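Local atomic coordinates of DUF3501 family protein (Burkholderia pseudomallei K96243, PDB entry 3FJV), a protein that is of unknown function and forms a two-subunit assembly, each chain combining an antiparallel beta sheet with packed helices. Residues A[13-18]-A[55-60]; A[21-26]-A[51-56]; A[106-111]-A[172-177]. One frame throughout, in Å; residues are numbered along the deposited sequence.

Interaction 1: residues A[13-18]-A[55-60]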
loop_
_atom_site.group_PDB
_atom_site.type_symbol
_atom_site.label_atom_id
_atom_site.label_comp_id
_atom_site.label_asym_id
_atom_site.label_seq_id
_atom_site.Cartn_x
_atom_site.Cartn_y
_atom_site.Cartn_z
ATOM N N GLU A 13 5.432 26.970 -7.966
ATOM C CA GLU A 13 4.692 28.048 -8.571
ATOM C C GLU A 13 4.437 27.838 -10.059
ATOM O O GLU A 13 3.325 28.085 -10.547
ATOM C CB GLU A 13 5.474 29.369 -8.355
ATOM C CG GLU A 13 4.947 30.534 -9.149
ATOM C CD GLU A 13 5.722 31.818 -8.935
ATOM O OE1 GLU A 13 6.684 31.848 -8.133
ATOM O OE2 GLU A 13 5.342 32.797 -9.600
ATOM N N ALA A 14 5.486 27.449 -10.784
ATOM C CA ALA A 14 5.385 27.254 -12.216
ATOM C C ALA A 14 4.505 26.023 -12.500
ATOM O O ALA A 14 3.672 26.066 -13.409
ATOM C CB ALA A 14 6.774 27.112 -12.857
ATOM N N TYR A 15 4.649 24.939 -11.726
ATOM C CA TYR A 15 3.761 23.768 -11.963
ATOM C C TYR A 15 2.289 24.068 -11.708
ATOM O O TYR A 15 1.416 23.656 -12.482
ATOM C CB TYR A 15 4.206 22.507 -11.182
ATOM C CG TYR A 15 3.356 21.314 -11.505
ATOM C CD1 TYR A 15 3.468 20.684 -12.748
ATOM C CD2 TYR A 15 2.435 20.808 -10.607
ATOM C CE1 TYR A 15 2.693 19.614 -13.074
ATOM C CE2 TYR A 15 1.637 19.717 -10.936
ATOM C CZ TYR A 15 1.778 19.128 -12.177
ATOM O OH TYR A 15 1.010 18.034 -12.514
ATOM N N ALA A 16 1.992 24.795 -10.624
ATOM C CA ALA A 16 0.613 25.063 -10.281
ATOM C C ALA A 16 -0.055 25.821 -11.400
ATOM O O ALA A 16 -1.209 25.581 -11.663
ATOM C CB ALA A 16 0.468 25.864 -8.894
ATOM N N LYS A 17 0.689 26.712 -12.060
ATOM C CA LYS A 17 0.172 27.457 -13.215
ATOM C C LYS A 17 -0.178 26.548 -14.397
ATOM O O LYS A 17 -1.113 26.855 -15.130
ATOM C CB LYS A 17 1.141 28.572 -13.650
ATOM C CG LYS A 17 1.120 29.784 -12.696
ATOM C CD LYS A 17 2.247 30.792 -12.968
ATOM C CE LYS A 17 1.963 32.179 -12.369
ATOM N NZ LYS A 17 2.136 32.320 -10.897
ATOM N N VAL A 18 0.502 25.409 -14.566
ATOM C CA VAL A 18 0.175 24.534 -15.706
ATOM C C VAL A 18 -0.505 23.196 -15.304
ATOM O O VAL A 18 -0.687 22.319 -16.133
ATOM C CB VAL A 18 1.431 24.258 -16.609
ATOM C CG1 VAL A 18 1.931 25.559 -17.296
ATOM C CG2 VAL A 18 2.579 23.536 -15.850
ATOM N N ILE A 55 6.377 13.228 -10.169
ATOM C CA ILE A 55 7.230 14.026 -9.265
ATOM C C ILE A 55 6.604 15.390 -9.046
ATOM O O ILE A 55 6.447 15.849 -7.917
ATOM C CB ILE A 55 8.698 14.158 -9.747
ATOM C CG1 ILE A 55 9.399 12.799 -9.782
ATOM C CG2 ILE A 55 9.467 15.126 -8.828
ATOM C CD1 ILE A 55 10.618 12.801 -10.682
ATOM N N HIS A 56 6.178 16.031 -10.122
ATOM C CA HIS A 56 5.508 17.310 -9.985
ATOM C C HIS A 56 4.278 17.213 -9.042
ATOM O O HIS A 56 4.050 18.080 -8.168
ATOM C CB HIS A 56 5.091 17.827 -11.365
ATOM C CG HIS A 56 6.202 18.448 -12.170
ATOM N ND1 HIS A 56 6.183 18.458 -13.545
ATOM C CD2 HIS A 56 7.289 19.161 -11.805
ATOM C CE1 HIS A 56 7.216 19.157 -13.995
ATOM N NE2 HIS A 56 7.896 19.602 -12.965
ATOM N N GLU A 57 3.501 16.159 -9.218
ATOM C CA GLU A 57 2.309 15.920 -8.429
ATOM C C GLU A 57 2.630 15.709 -6.935
ATOM O O GLU A 57 2.034 16.344 -6.056
ATOM C CB GLU A 57 1.515 14.734 -9.017
ATOM C CG GLU A 57 0.596 15.085 -10.221
ATOM C CD GLU A 57 -0.465 16.084 -9.852
ATOM O OE1 GLU A 57 -1.292 15.759 -8.975
ATOM O OE2 GLU A 57 -0.450 17.208 -10.381
HETATM N N MSE A 58 3.647 14.916 -6.662
HETATM C CA MSE A 58 4.062 14.723 -5.294
HETATM C C MSE A 58 4.513 16.023 -4.626
HETATM O O MSE A 58 4.072 16.343 -3.520
HETATM C CB MSE A 58 5.210 13.711 -5.196
HETATM C CG MSE A 58 5.683 13.397 -3.712
HETATM SE SE MSE A 58 4.541 12.284 -2.682
HETATM C CE MSE A 58 5.361 10.533 -3.034
ATOM N N LEU A 59 5.408 16.737 -5.301
ATOM C CA LEU A 59 5.885 18.021 -4.817
ATOM C C LEU A 59 4.735 19.000 -4.586
ATOM O O LEU A 59 4.697 19.671 -3.543
ATOM C CB LEU A 59 6.934 18.613 -5.755
ATOM C CG LEU A 59 8.192 17.769 -6.017
ATOM C CD1 LEU A 59 9.092 18.400 -7.102
ATOM C CD2 LEU A 59 8.973 17.478 -4.723
ATOM N N HIS A 60 3.779 19.039 -5.509
ATOM C CA HIS A 60 2.641 19.961 -5.414
ATOM C C HIS A 60 1.744 19.689 -4.172
ATOM O O HIS A 60 1.447 20.599 -3.349
ATOM C CB HIS A 60 1.790 19.906 -6.675
ATOM C CG HIS A 60 0.548 20.777 -6.607
ATOM N ND1 HIS A 60 0.568 22.116 -6.908
ATOM C CD2 HIS A 60 -0.726 20.499 -6.237
ATOM C CE1 HIS A 60 -0.643 22.629 -6.733
ATOM N NE2 HIS A 60 -1.448 21.667 -6.334
#

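Interaction 2: residues A[21-26]-A[51-56]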
loop_
_atom_site.group_PDB
_atom_site.type_symbol
_atom_site.label_atom_id
_atom_site.label_comp_id
_atom_site.label_asym_id
_atom_site.label_seq_id
_atom_site.Cartn_x
_atom_site.Cartn_y
_atom_site.Cartn_z
ATOM N N GLN A 21 -3.589 21.717 -17.193
ATOM C CA GLN A 21 -3.165 21.383 -18.548
ATOM C C GLN A 21 -2.293 20.122 -18.598
ATOM O O GLN A 21 -2.397 19.281 -19.517
ATOM C CB GLN A 21 -2.438 22.618 -19.089
ATOM C CG GLN A 21 -1.980 22.579 -20.521
ATOM C CD GLN A 21 -1.348 23.912 -20.961
ATOM O OE1 GLN A 21 -0.396 24.401 -20.342
ATOM N NE2 GLN A 21 -1.872 24.489 -22.043
ATOM N N GLU A 22 -1.431 19.977 -17.600
ATOM C CA GLU A 22 -0.594 18.804 -17.483
ATOM C C GLU A 22 -1.387 17.525 -17.203
ATOM O O GLU A 22 -1.040 16.470 -17.781
ATOM C CB GLU A 22 0.466 19.007 -16.399
ATOM C CG GLU A 22 1.529 20.052 -16.759
ATOM C CD GLU A 22 2.371 19.618 -17.944
ATOM O OE1 GLU A 22 1.982 19.935 -19.096
ATOM O OE2 GLU A 22 3.422 18.997 -17.720
ATOM N N HIS A 23 -2.398 17.584 -16.328
ATOM C CA HIS A 23 -3.236 16.381 -16.058
ATOM C C HIS A 23 -3.743 15.869 -17.418
ATOM O O HIS A 23 -3.629 14.691 -17.705
ATOM C CB HIS A 23 -4.518 16.618 -15.169
ATOM C CG HIS A 23 -4.289 17.047 -13.728
ATOM N ND1 HIS A 23 -3.424 16.418 -12.859
ATOM C CD2 HIS A 23 -4.938 17.986 -12.980
ATOM C CE1 HIS A 23 -3.496 16.981 -11.659
ATOM N NE2 HIS A 23 -4.431 17.923 -11.697
ATOM N N ALA A 24 -4.324 16.753 -18.241
ATOM C CA ALA A 24 -4.835 16.391 -19.591
ATOM C C ALA A 24 -3.730 15.905 -20.570
ATOM O O ALA A 24 -3.902 14.891 -21.269
ATOM C CB ALA A 24 -5.681 17.528 -20.228
ATOM N N ARG A 25 -2.610 16.592 -20.605
ATOM C CA ARG A 25 -1.511 16.205 -21.491
ATOM C C ARG A 25 -1.025 14.803 -21.154
ATOM O O ARG A 25 -0.762 13.965 -22.039
ATOM C CB ARG A 25 -0.350 17.185 -21.384
ATOM C CG ARG A 25 0.695 16.992 -22.450
ATOM C CD ARG A 25 1.754 18.050 -22.396
ATOM N NE ARG A 25 2.552 18.002 -21.172
ATOM C CZ ARG A 25 3.637 17.239 -21.012
ATOM N NH1 ARG A 25 4.046 16.435 -21.978
ATOM N NH2 ARG A 25 4.306 17.285 -19.866
ATOM N N VAL A 26 -0.904 14.515 -19.878
ATOM C CA VAL A 26 -0.337 13.252 -19.443
ATOM C C VAL A 26 -1.349 12.107 -19.614
ATOM O O VAL A 26 -0.993 11.015 -20.028
ATOM C CB VAL A 26 0.193 13.380 -17.974
ATOM C CG1 VAL A 26 0.522 12.029 -17.344
ATOM C CG2 VAL A 26 1.380 14.367 -17.925
ATOM N N ILE A 51 6.902 10.051 -15.477
ATOM C CA ILE A 51 7.692 10.164 -14.234
ATOM C C ILE A 51 7.756 11.634 -13.757
ATOM O O ILE A 51 7.476 11.918 -12.605
ATOM C CB ILE A 51 9.114 9.515 -14.373
ATOM C CG1 ILE A 51 8.980 8.010 -14.677
ATOM C CG2 ILE A 51 9.891 9.689 -13.009
ATOM C CD1 ILE A 51 10.278 7.315 -15.154
ATOM N N ARG A 52 8.085 12.557 -14.661
ATOM C CA ARG A 52 8.114 13.997 -14.374
ATOM C C ARG A 52 6.795 14.500 -13.779
ATOM O O ARG A 52 6.800 15.248 -12.785
ATOM C CB ARG A 52 8.494 14.750 -15.643
ATOM C CG ARG A 52 8.818 16.187 -15.527
ATOM C CD ARG A 52 9.683 16.646 -16.700
ATOM N NE ARG A 52 9.896 18.080 -16.623
ATOM C CZ ARG A 52 9.064 19.007 -17.083
ATOM N NH1 ARG A 52 7.976 18.665 -17.771
ATOM N NH2 ARG A 52 9.314 20.289 -16.877
ATOM N N TYR A 53 5.692 14.045 -14.338
ATOM C CA TYR A 53 4.368 14.341 -13.824
ATOM C C TYR A 53 4.174 13.823 -12.397
ATOM O O TYR A 53 3.713 14.549 -11.524
ATOM C CB TYR A 53 3.315 13.715 -14.719
ATOM C CG TYR A 53 1.899 13.852 -14.225
ATOM C CD1 TYR A 53 1.257 15.079 -14.270
ATOM C CD2 TYR A 53 1.194 12.774 -13.730
ATOM C CE1 TYR A 53 -0.041 15.251 -13.811
ATOM C CE2 TYR A 53 -0.157 12.916 -13.311
ATOM C CZ TYR A 53 -0.755 14.154 -13.352
ATOM O OH TYR A 53 -2.061 14.347 -12.967
ATOM N N GLN A 54 4.532 12.564 -12.147
ATOM C CA GLN A 54 4.346 12.064 -10.823
ATOM C C GLN A 54 5.147 12.883 -9.817
ATOM O O GLN A 54 4.676 13.105 -8.700
ATOM C CB GLN A 54 4.720 10.578 -10.737
ATOM C CG GLN A 54 3.630 9.676 -11.291
ATOM C CD GLN A 54 4.082 8.259 -11.476
ATOM O OE1 GLN A 54 4.408 7.815 -12.619
ATOM N NE2 GLN A 54 4.139 7.538 -10.390
ATOM N N ILE A 55 6.377 13.228 -10.169
ATOM C CA ILE A 55 7.230 14.026 -9.265
ATOM C C ILE A 55 6.604 15.390 -9.046
ATOM O O ILE A 55 6.447 15.849 -7.917
ATOM C CB ILE A 55 8.698 14.158 -9.747
ATOM C CG1 ILE A 55 9.399 12.799 -9.782
ATOM C CG2 ILE A 55 9.467 15.126 -8.828
ATOM C CD1 ILE A 55 10.618 12.801 -10.682
ATOM N N HIS A 56 6.178 16.031 -10.122
ATOM C CA HIS A 56 5.508 17.310 -9.985
ATOM C C HIS A 56 4.278 17.213 -9.042
ATOM O O HIS A 56 4.050 18.080 -8.168
ATOM C CB HIS A 56 5.091 17.827 -11.365
ATOM C CG HIS A 56 6.202 18.448 -12.170
ATOM N ND1 HIS A 56 6.183 18.458 -13.545
ATOM C CD2 HIS A 56 7.289 19.161 -11.805
ATOM C CE1 HIS A 56 7.216 19.157 -13.995
ATOM N NE2 HIS A 56 7.896 19.602 -12.965
HETATM O O HOH W 1 4.577 17.434 -15.538
HETATM O O HOH W 2 5.763 20.635 -17.817
HETATM O O HOH W 3 -3.430 12.976 -15.360
#

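Interaction 3: residues A[106-111]-A[172-177]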
loop_
_atom_site.group_PDB
_atom_site.type_symbol
_atom_site.label_atom_id
_atom_site.label_comp_id
_atom_site.label_asym_id
_atom_site.label_seq_id
_atom_site.Cartn_x
_atom_site.Cartn_y
_atom_site.Cartn_z
ATOM N N ALA A 106 -4.028 -11.037 -0.498
ATOM C CA ALA A 106 -3.534 -12.282 0.101
ATOM C C ALA A 106 -3.432 -13.409 -0.909
ATOM O O ALA A 106 -2.402 -14.109 -0.994
ATOM C CB ALA A 106 -4.436 -12.728 1.297
ATOM N N ARG A 107 -4.514 -13.602 -1.655
ATOM C CA ARG A 107 -4.587 -14.674 -2.651
ATOM C C ARG A 107 -3.543 -14.491 -3.764
ATOM O O ARG A 107 -3.033 -15.466 -4.320
ATOM C CB ARG A 107 -5.988 -14.676 -3.232
ATOM C CG ARG A 107 -6.302 -15.750 -4.222
ATOM C CD ARG A 107 -7.807 -15.760 -4.524
ATOM N NE ARG A 107 -8.290 -14.497 -5.116
ATOM C CZ ARG A 107 -9.061 -13.583 -4.507
ATOM N NH1 ARG A 107 -9.481 -13.726 -3.243
ATOM N NH2 ARG A 107 -9.421 -12.491 -5.169
ATOM N N LEU A 108 -3.235 -13.236 -4.060
ATOM C CA LEU A 108 -2.334 -12.858 -5.161
ATOM C C LEU A 108 -0.903 -12.593 -4.735
ATOM O O LEU A 108 -0.097 -12.092 -5.521
ATOM C CB LEU A 108 -2.898 -11.636 -5.873
ATOM C CG LEU A 108 -4.238 -11.865 -6.583
ATOM C CD1 LEU A 108 -4.619 -10.622 -7.327
ATOM C CD2 LEU A 108 -4.218 -13.035 -7.515
ATOM N N VAL A 109 -0.538 -12.973 -3.510
ATOM C CA VAL A 109 0.845 -12.785 -3.068
ATOM C C VAL A 109 1.836 -13.298 -4.134
ATOM O O VAL A 109 1.679 -14.371 -4.718
ATOM C CB VAL A 109 1.107 -13.496 -1.720
ATOM C CG1 VAL A 109 0.816 -14.962 -1.862
ATOM C CG2 VAL A 109 2.536 -13.246 -1.259
ATOM N N GLY A 110 2.832 -12.485 -4.428
ATOM C CA GLY A 110 3.871 -12.870 -5.386
ATOM C C GLY A 110 3.472 -12.673 -6.841
ATOM O O GLY A 110 4.245 -12.974 -7.729
ATOM N N ILE A 111 2.291 -12.132 -7.102
ATOM C CA ILE A 111 1.875 -11.898 -8.512
ATOM C C ILE A 111 2.811 -10.980 -9.289
ATOM O O ILE A 111 3.009 -11.150 -10.490
ATOM C CB ILE A 111 0.411 -11.382 -8.606
ATOM C CG1 ILE A 111 -0.102 -11.547 -10.032
ATOM C CG2 ILE A 111 0.266 -9.929 -8.096
ATOM C CD1 ILE A 111 -1.619 -11.377 -10.169
ATOM N N PRO A 172 -0.946 -18.795 -10.213
ATOM C CA PRO A 172 -2.030 -19.779 -10.154
ATOM C C PRO A 172 -3.380 -19.226 -9.856
ATOM O O PRO A 172 -4.353 -19.791 -10.317
ATOM C CB PRO A 172 -1.590 -20.718 -9.022
ATOM C CG PRO A 172 -0.121 -20.653 -9.092
ATOM C CD PRO A 172 0.123 -19.166 -9.288
ATOM N N HIS A 173 -3.466 -18.141 -9.099
ATOM C CA HIS A 173 -4.775 -17.470 -8.901
ATOM C C HIS A 173 -5.070 -16.312 -9.865
ATOM O O HIS A 173 -6.054 -15.619 -9.670
ATOM C CB HIS A 173 -4.932 -17.002 -7.452
ATOM C CG HIS A 173 -4.899 -18.134 -6.478
ATOM N ND1 HIS A 173 -6.003 -18.921 -6.225
ATOM C CD2 HIS A 173 -3.882 -18.669 -5.761
ATOM C CE1 HIS A 173 -5.679 -19.869 -5.362
ATOM N NE2 HIS A 173 -4.399 -19.745 -5.069
ATOM N N TYR A 174 -4.226 -16.112 -10.878
ATOM C CA TYR A 174 -4.473 -15.085 -11.905
ATOM C C TYR A 174 -3.843 -15.470 -13.245
ATOM O O TYR A 174 -3.001 -14.745 -13.799
ATOM C CB TYR A 174 -3.983 -13.706 -11.422
ATOM C CG TYR A 174 -4.711 -12.543 -12.058
ATOM C CD1 TYR A 174 -5.890 -12.061 -11.522
ATOM C CD2 TYR A 174 -4.194 -11.892 -13.194
ATOM C CE1 TYR A 174 -6.585 -10.987 -12.131
ATOM C CE2 TYR A 174 -4.886 -10.823 -13.798
ATOM C CZ TYR A 174 -6.051 -10.363 -13.245
ATOM O OH TYR A 174 -6.707 -9.299 -13.820
ATOM N N PRO A 175 -4.260 -16.619 -13.784
ATOM C CA PRO A 175 -3.743 -17.101 -15.072
ATOM C C PRO A 175 -4.228 -16.252 -16.260
ATOM O O PRO A 175 -5.430 -16.166 -16.492
ATOM C CB PRO A 175 -4.336 -18.508 -15.174
ATOM C CG PRO A 175 -5.555 -18.480 -14.334
ATOM C CD PRO A 175 -5.215 -17.568 -13.192
ATOM N N ILE A 176 -3.306 -15.589 -16.960
ATOM C CA ILE A 176 -3.650 -14.802 -18.148
ATOM C C ILE A 176 -2.765 -15.295 -19.283
ATOM O O ILE A 176 -1.539 -15.147 -19.250
ATOM C CB ILE A 176 -3.449 -13.266 -17.933
ATOM C CG1 ILE A 176 -4.234 -12.746 -16.725
ATOM C CG2 ILE A 176 -3.795 -12.463 -19.214
ATOM C CD1 ILE A 176 -5.734 -12.959 -16.790
ATOM N N GLN A 177 -3.394 -15.880 -20.302
ATOM C CA GLN A 177 -2.683 -16.287 -21.482
ATOM C C GLN A 177 -2.055 -15.084 -22.148
ATOM O O GLN A 177 -2.709 -14.058 -22.297
ATOM C CB GLN A 177 -3.653 -16.920 -22.493
ATOM C CG GLN A 177 -4.080 -18.330 -22.202
ATOM C CD GLN A 177 -3.435 -19.296 -23.161
ATOM O OE1 GLN A 177 -3.602 -19.186 -24.389
ATOM N NE2 GLN A 177 -2.677 -20.243 -22.615
HETATM O O HOH W 4 -7.969 -14.379 -7.876
#

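Interaction 1: residues A[13-18]-A[55-60]
Aromatic packing carries most of the contact between the helices 12-30 and 48-62, whose segments 13-18 and 55-60 cross at -109° with their axes 10.3 Å apart. Tyr15 has CG anti to its backbone N, which sends the ring across to the other helix. His56 CB sits over the centre of one ring face and makes a CH-pi contact, 3.5 Å from the Tyr15 ring centroid. The His56 imidazole is turned only 27° from the Tyr15 ring but is slid aside, so the two rings barely overlap. At the margin, Ala16 CB meets the edge of the His60 ring at CE1.

One hydrogen bond crosses the contact. Tyr15 OH donates to Glu57 OE2 at 2.7 Å, using the anti lone pair of that oxygen. The Glu57 CB points away from helix 12-30, but the chain bends at chi2 and brings the carboxylate back to the edge of the phenol. Ring and carboxylate planes stand 62° apart.

The polar ends have further partners. Glu57 OE1 forms a salt bridge with Arg19, and His56 NE2 is hydrogen-bonded to the backbone N of Leu10. Tyr15 is thus fixed by its face and its hydroxyl together. Its buried phenol is satisfied by a carboxylate, and the phenol and Arg19 would probably help keep Glu57 ionised in this buried place.

Interaction 2: residues A[21-26]-A[51-56]
Tyr53 is the centre of this contact and has by far the most surface buried in it. Its CG is anti to the backbone N (chi1 175°), and the ring reaches from helix 48-62 toward helix 12-30. The segments run roughly antiparallel, at 149°, with axes 10.9 Å apart.

Val26 covers one face of the Tyr53 ring. Its CG1 stands above the ring, offset toward the rim, in a CH-pi contact 4.1 Å from the centroid. The other methyl, CG2, packs 3.7 Å from Tyr53 CD1. The two methyls thus spread across the base of the ring on one face, CG1 toward CD2 and CG2 toward CD1.

His23 takes the tip of the tyrosine. Its ND1 and Tyr53 OH form a very short hydrogen bond of 2.5 Å, and either atom could be the donor. The imidazole meets the phenol rim to rim, with the planes at 82°. Water 3 also joins Tyr53 OH to the carbonyl O of His23, so one residue holds the hydroxyl both directly and through water.

A charged layer lies beside the ring. Arg25 grips Glu22 side-on, with NE to OE1 and NH2 to OE2, both at 2.9 Å. Glu22 OE2 also accepts from two waters. One is bound to His56 ND1, and the other to Arg52 NH1. Arg25 NH2 and Arg52 NH1 lie only 4.4 Å apart; Glu22, paired directly with Arg25 and through water with Arg52, probably eases their repulsion. Arg52 NE is held by Ser8 O.

Thr49, one turn before Tyr53, touches Val26 and Arg25. On helix 48-62, Ile51 and Ile55 pack instead on helix 67-77, so helix 48-62 touches helix 12-30 and helix 67-77.

Interaction 3: residues A[106-111]-A[172-177]
The turn that follows helix 98-107 meets the loop leading into strand 176-180, an outermost strand of the antiparallel sheet within this chain. Leu108 to Ile111 form a type II beta turn, with Gly110 at positive phi and Ile111 N hydrogen-bonded to Leu108 O.

Arg107 packs with its aliphatic part. Its CG lies over one face of the His173 ring, offset toward the rim, and is 3.6 Å from His173 CG. The chain then bends at chi3 (61°), and the guanidinium plane ends 70° from the imidazole plane. Water 4 lies in the guanidinium plane, accepts from Arg107 NE at 2.8 Å and donates to His173 O. Arg107 NH1 makes a salt bridge to Glu62 of the second subunit.

The rest of the contact is apolar. Ile111 CD1 touches Tyr174 CB at 3.5 Å, and Leu108 CD2 packs on the same carbon at 4.0 Å. Tyr174 has CG anti to its backbone N (chi1 -154°), and its OH is hydrogen-bonded to Ile37 O and His40 N.

No direct hydrogen bond joins the two segments. Val109 O, however, is hydrogen-bonded to His171 NE2, just before the second segment. The arrangement is a type II beta turn directly after a helix, packed against the beta-hairpin connection between strands 165-169 and 176-180, with Arg107 also reaching the subunit interface.

In the fold
Interactions 1 and 2 hold the same two helices, 12-30 and 48-62, and share Ile55 and His56. Their centres are 8 Å apart, and they touch where Tyr15 OH packs 3.2 Å from Tyr53 CE1. Of these two, interaction 1 is the buried one, with a single direct phenol-carboxylate bond. Interaction 2 is nearer the surface, and waters and charged groups do much of the bridging. Interaction 3 lies on the opposite side of the chain's centre, about 37 Å from interaction 1 and 31 Å from interaction 2, measured between centres. It is likewise buried, but joins a turn and a loop beside the sheet, through apolar contacts and one bridging water.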